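PDB 5NNY: WipB from Legionella pneumophila, which acts as a serine/threonine phosphatase effector, translocated into the host, that targets the lysosomal nutrient-sensing machinery, and is seen here as its phosphatase domain alone. Local coordinates for residues A149-H157 with Y260-Y269. Residues are numbered along the deposited sequence; the frame is centred on the assembly and turned at random.
Sequences AKRLGNIQH and YTHDMMYRGY
A short helical turn, 150-153, and the loop after it pack against the first two turns of helix 262-270 in the phosphatase domain, with Ile155 wedged between Met265, Tyr266 and Tyr269. Branched at CB, this isoleucine reaches three neighbours at once: CD1 lies 3.7 Å from Met265 CB, CG2 comes within 3.4 Å of Tyr266 CD1, and CB meets Tyr269 CB. With chi1 at 63°, CG1 sits between the backbone N and the carbonyl carbon, which leaves CG2 to touch the CD1-CE1 side of the Tyr266 ring while CD1 extends to the helix backbone. Trp286 of helix 280-286 also packs on Ile155, Met265 and Tyr269. Leu152, buried like Ile155 and Met265, continues the apolar packing, its CD2 3.9 Å from Met265 CG. Leu152 CD2 also lies near the plane of the His262 ring, beside His262 CD2.

Tyrosine suits position 266 because its ring packs on Ile155 while its hydroxyl, at the far end, accepts a hydrogen bond: Asn154 ND2 donates to Tyr266 OH at 3.0 Å, nearly straight at 166° and close to the amide plane. On the exposed side Arg151 bends round His262, its CB making a CH-pi contact over the imidazole face, 4.1 Å from the ring centroid. The guanidinium stands steeply to the ring, 73° between planes, and its NH1 lies close to His262 ND1 without the angle for a hydrogen bond. Glu135 of helix 128-138 hydrogen-bonds both His262 NE2 and Tyr260 OH, which probably fixes the turn of the imidazole. The arrangement is side-chain packing of a helical turn and loop on a helix, within a calcineurin-like phosphoesterase fold.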
loop_
_atom_site.group_PDB
_atom_site.type_symbol
_atom_site.label_atom_id
_atom_site.label_comp_id
_atom_site.label_asym_id
_atom_site.label_seq_id
_atom_site.Cartn_x
_atom_site.Cartn_y
_atom_site.Cartn_z
ATOM N N ALA A 149 3.441 15.433 3.766
ATOM C CA ALA A 149 3.888 15.163 2.408
ATOM C C ALA A 149 3.200 16.141 1.477
ATOM O O ALA A 149 2.262 15.775 0.768
ATOM C CB ALA A 149 3.588 13.711 2.014
ATOM N N LYS A 150 3.637 17.399 1.499
ATOM C CA LYS A 150 2.865 18.453 0.851
ATOM C C LYS A 150 2.869 18.318 -0.669
ATOM O O LYS A 150 1.822 18.460 -1.310
ATOM C CB LYS A 150 3.395 19.819 1.277
ATOM C CG LYS A 150 2.480 20.963 0.887
ATOM C CD LYS A 150 2.946 22.270 1.508
ATOM C CE LYS A 150 4.384 22.599 1.109
ATOM N NZ LYS A 150 4.571 22.572 -0.379
ATOM N N ARG A 151 4.027 18.019 -1.267
ATOM C CA ARG A 151 4.111 17.968 -2.728
ATOM C C ARG A 151 3.379 16.744 -3.279
ATOM O O ARG A 151 2.633 16.841 -4.260
ATOM C CB ARG A 151 5.576 17.985 -3.195
ATOM C CG ARG A 151 6.463 19.093 -2.595
ATOM C CD ARG A 151 7.256 19.903 -3.639
ATOM N NE ARG A 151 8.356 19.182 -4.300
ATOM C CZ ARG A 151 9.635 19.204 -3.916
ATOM N NH1 ARG A 151 10.548 18.529 -4.612
ATOM N NH2 ARG A 151 10.006 19.886 -2.839
ATOM N N LEU A 152 3.564 15.579 -2.650
ATOM C CA LEU A 152 2.802 14.408 -3.068
ATOM C C LEU A 152 1.304 14.601 -2.863
ATOM O O LEU A 152 0.500 14.115 -3.663
ATOM C CB LEU A 152 3.289 13.176 -2.313
ATOM C CG LEU A 152 4.715 12.783 -2.695
ATOM C CD1 LEU A 152 5.128 11.555 -1.889
ATOM C CD2 LEU A 152 4.792 12.514 -4.216
ATOM N N GLY A 153 0.909 15.305 -1.806
ATOM C CA GLY A 153 -0.501 15.568 -1.582
ATOM C C GLY A 153 -1.136 16.452 -2.635
ATOM O O GLY A 153 -2.368 16.486 -2.739
ATOM N N ASN A 154 -0.319 17.180 -3.404
ATOM C CA ASN A 154 -0.819 18.017 -4.488
ATOM C C ASN A 154 -1.318 17.206 -5.676
ATOM O O ASN A 154 -2.004 17.765 -6.542
ATOM C CB ASN A 154 0.272 18.961 -5.001
ATOM C CG ASN A 154 0.571 20.096 -4.058
ATOM O OD1 ASN A 154 -0.233 20.430 -3.184
ATOM N ND2 ASN A 154 1.738 20.716 -4.239
ATOM N N ILE A 155 -0.965 15.925 -5.781
ATOM C CA ILE A 155 -1.271 15.163 -6.994
ATOM C C ILE A 155 -2.251 14.047 -6.755
ATOM O O ILE A 155 -2.514 13.261 -7.677
ATOM C CB ILE A 155 0.001 14.611 -7.664
ATOM C CG1 ILE A 155 0.708 13.615 -6.744
ATOM C CG2 ILE A 155 0.906 15.761 -8.056
ATOM C CD1 ILE A 155 2.009 13.087 -7.293
ATOM N N GLN A 156 -2.773 13.913 -5.542
ATOM C CA GLN A 156 -3.739 12.862 -5.279
ATOM C C GLN A 156 -4.522 13.252 -4.041
ATOM O O GLN A 156 -4.048 14.017 -3.198
ATOM C CB GLN A 156 -3.050 11.504 -5.103
ATOM C CG GLN A 156 -2.040 11.503 -3.964
ATOM C CD GLN A 156 -1.053 10.347 -4.050
ATOM O OE1 GLN A 156 -0.978 9.642 -5.059
ATOM N NE2 GLN A 156 -0.289 10.151 -2.986
ATOM N N HIS A 157 -5.729 12.727 -3.948
ATOM C CA HIS A 157 -6.564 12.977 -2.792
ATOM C C HIS A 157 -6.319 11.865 -1.786
ATOM O O HIS A 157 -6.295 10.683 -2.142
ATOM C CB HIS A 157 -8.031 13.093 -3.189
ATOM C CG HIS A 157 -8.369 14.423 -3.790
ATOM N ND1 HIS A 157 -9.477 14.633 -4.582
ATOM C CD2 HIS A 157 -7.726 15.616 -3.718
ATOM C CE1 HIS A 157 -9.504 15.897 -4.971
ATOM N NE2 HIS A 157 -8.454 16.515 -4.457
ATOM N N TYR A 260 13.038 8.594 -6.347
ATOM C CA TYR A 260 12.259 9.437 -7.250
ATOM C C TYR A 260 12.480 10.883 -6.821
ATOM O O TYR A 260 12.884 11.159 -5.688
ATOM C CB TYR A 260 10.758 9.095 -7.203
ATOM C CG TYR A 260 10.181 9.269 -5.798
ATOM C CD1 TYR A 260 9.742 10.515 -5.360
ATOM C CD2 TYR A 260 10.085 8.186 -4.910
ATOM C CE1 TYR A 260 9.225 10.703 -4.077
ATOM C CE2 TYR A 260 9.558 8.362 -3.622
ATOM C CZ TYR A 260 9.141 9.620 -3.215
ATOM O OH TYR A 260 8.621 9.808 -1.948
ATOM N N THR A 261 12.155 11.812 -7.712
ATOM C CA THR A 261 12.045 13.213 -7.317
ATOM C C THR A 261 10.613 13.670 -7.554
ATOM O O THR A 261 9.849 13.024 -8.273
ATOM C CB THR A 261 13.051 14.089 -8.077
ATOM O OG1 THR A 261 12.777 14.021 -9.472
ATOM C CG2 THR A 261 14.468 13.602 -7.836
ATOM N N HIS A 262 10.229 14.775 -6.913
ATOM C CA HIS A 262 8.824 15.160 -6.973
ATOM C C HIS A 262 8.412 15.610 -8.374
ATOM O O HIS A 262 7.245 15.471 -8.747
ATOM C CB HIS A 262 8.521 16.231 -5.924
ATOM C CG HIS A 262 8.552 15.703 -4.517
ATOM N ND1 HIS A 262 9.446 16.146 -3.565
ATOM C CD2 HIS A 262 7.809 14.746 -3.912
ATOM C CE1 HIS A 262 9.239 15.499 -2.429
ATOM N NE2 HIS A 262 8.255 14.640 -2.615
ATOM N N ASP A 263 9.345 16.124 -9.172
ATOM C CA ASP A 263 8.987 16.480 -10.545
ATOM C C ASP A 263 8.561 15.241 -11.335
ATOM O O ASP A 263 7.687 15.310 -12.211
ATOM C CB ASP A 263 10.154 17.207 -11.227
ATOM C CG ASP A 263 11.420 16.366 -11.301
ATOM O OD1 ASP A 263 12.155 16.274 -10.289
ATOM O OD2 ASP A 263 11.693 15.791 -12.386
ATOM N N MET A 264 9.181 14.096 -11.041
ATOM C CA MET A 264 8.768 12.848 -11.685
ATOM C C MET A 264 7.328 12.509 -11.340
ATOM O O MET A 264 6.590 11.962 -12.164
ATOM C CB MET A 264 9.681 11.700 -11.264
ATOM C CG MET A 264 11.125 11.834 -11.643
ATOM S SD MET A 264 11.986 10.471 -10.857
ATOM C CE MET A 264 13.703 10.943 -10.991
ATOM N N MET A 265 6.911 12.810 -10.117
ATOM C CA MET A 265 5.566 12.429 -9.695
ATOM C C MET A 265 4.516 13.380 -10.261
ATOM O O MET A 265 3.396 12.961 -10.586
ATOM C CB MET A 265 5.504 12.371 -8.156
ATOM C CG MET A 265 6.533 11.410 -7.574
ATOM S SD MET A 265 6.363 9.747 -8.264
ATOM C CE MET A 265 5.128 9.055 -7.163
ATOM N N TYR A 266 4.848 14.662 -10.399
ATOM C CA TYR A 266 3.916 15.566 -11.072
ATOM C C TYR A 266 3.714 15.139 -12.522
ATOM O O TYR A 266 2.584 15.083 -13.022
ATOM C CB TYR A 266 4.421 17.008 -11.035
ATOM C CG TYR A 266 4.299 17.697 -9.689
ATOM C CD1 TYR A 266 3.053 18.113 -9.221
ATOM C CD2 TYR A 266 5.425 17.971 -8.913
ATOM C CE1 TYR A 266 2.923 18.756 -8.002
ATOM C CE2 TYR A 266 5.304 18.632 -7.674
ATOM C CZ TYR A 266 4.047 19.010 -7.232
ATOM O OH TYR A 266 3.896 19.655 -6.022
ATOM N N ARG A 267 4.807 14.854 -13.220
ATOM C CA ARG A 267 4.682 14.434 -14.612
ATOM C C ARG A 267 4.038 13.058 -14.697
ATOM O O ARG A 267 3.300 12.767 -15.645
ATOM C CB ARG A 267 6.050 14.441 -15.295
ATOM C CG ARG A 267 6.562 15.856 -15.599
ATOM C CD ARG A 267 7.926 15.834 -16.264
ATOM N NE ARG A 267 9.004 15.522 -15.332
ATOM C CZ ARG A 267 9.752 14.422 -15.370
ATOM N NH1 ARG A 267 10.714 14.254 -14.475
ATOM N NH2 ARG A 267 9.549 13.497 -16.298
ATOM N N GLY A 268 4.311 12.202 -13.709
ATOM C CA GLY A 268 3.612 10.929 -13.641
ATOM C C GLY A 268 2.115 11.121 -13.513
ATOM O O GLY A 268 1.330 10.546 -14.267
ATOM N N TYR A 269 1.701 11.953 -12.568
ATOM C CA TYR A 269 0.278 12.224 -12.424
ATOM C C TYR A 269 -0.299 12.776 -13.721
ATOM O O TYR A 269 -1.396 12.381 -14.140
ATOM C CB TYR A 269 0.026 13.208 -11.272
ATOM C CG TYR A 269 -1.347 13.803 -11.360
ATOM C CD1 TYR A 269 -2.465 13.029 -11.099
ATOM C CD2 TYR A 269 -1.534 15.142 -11.749
ATOM C CE1 TYR A 269 -3.735 13.564 -11.211
ATOM C CE2 TYR A 269 -2.802 15.672 -11.867
ATOM C CZ TYR A 269 -3.893 14.882 -11.592
ATOM O OH TYR A 269 -5.164 15.387 -11.695
#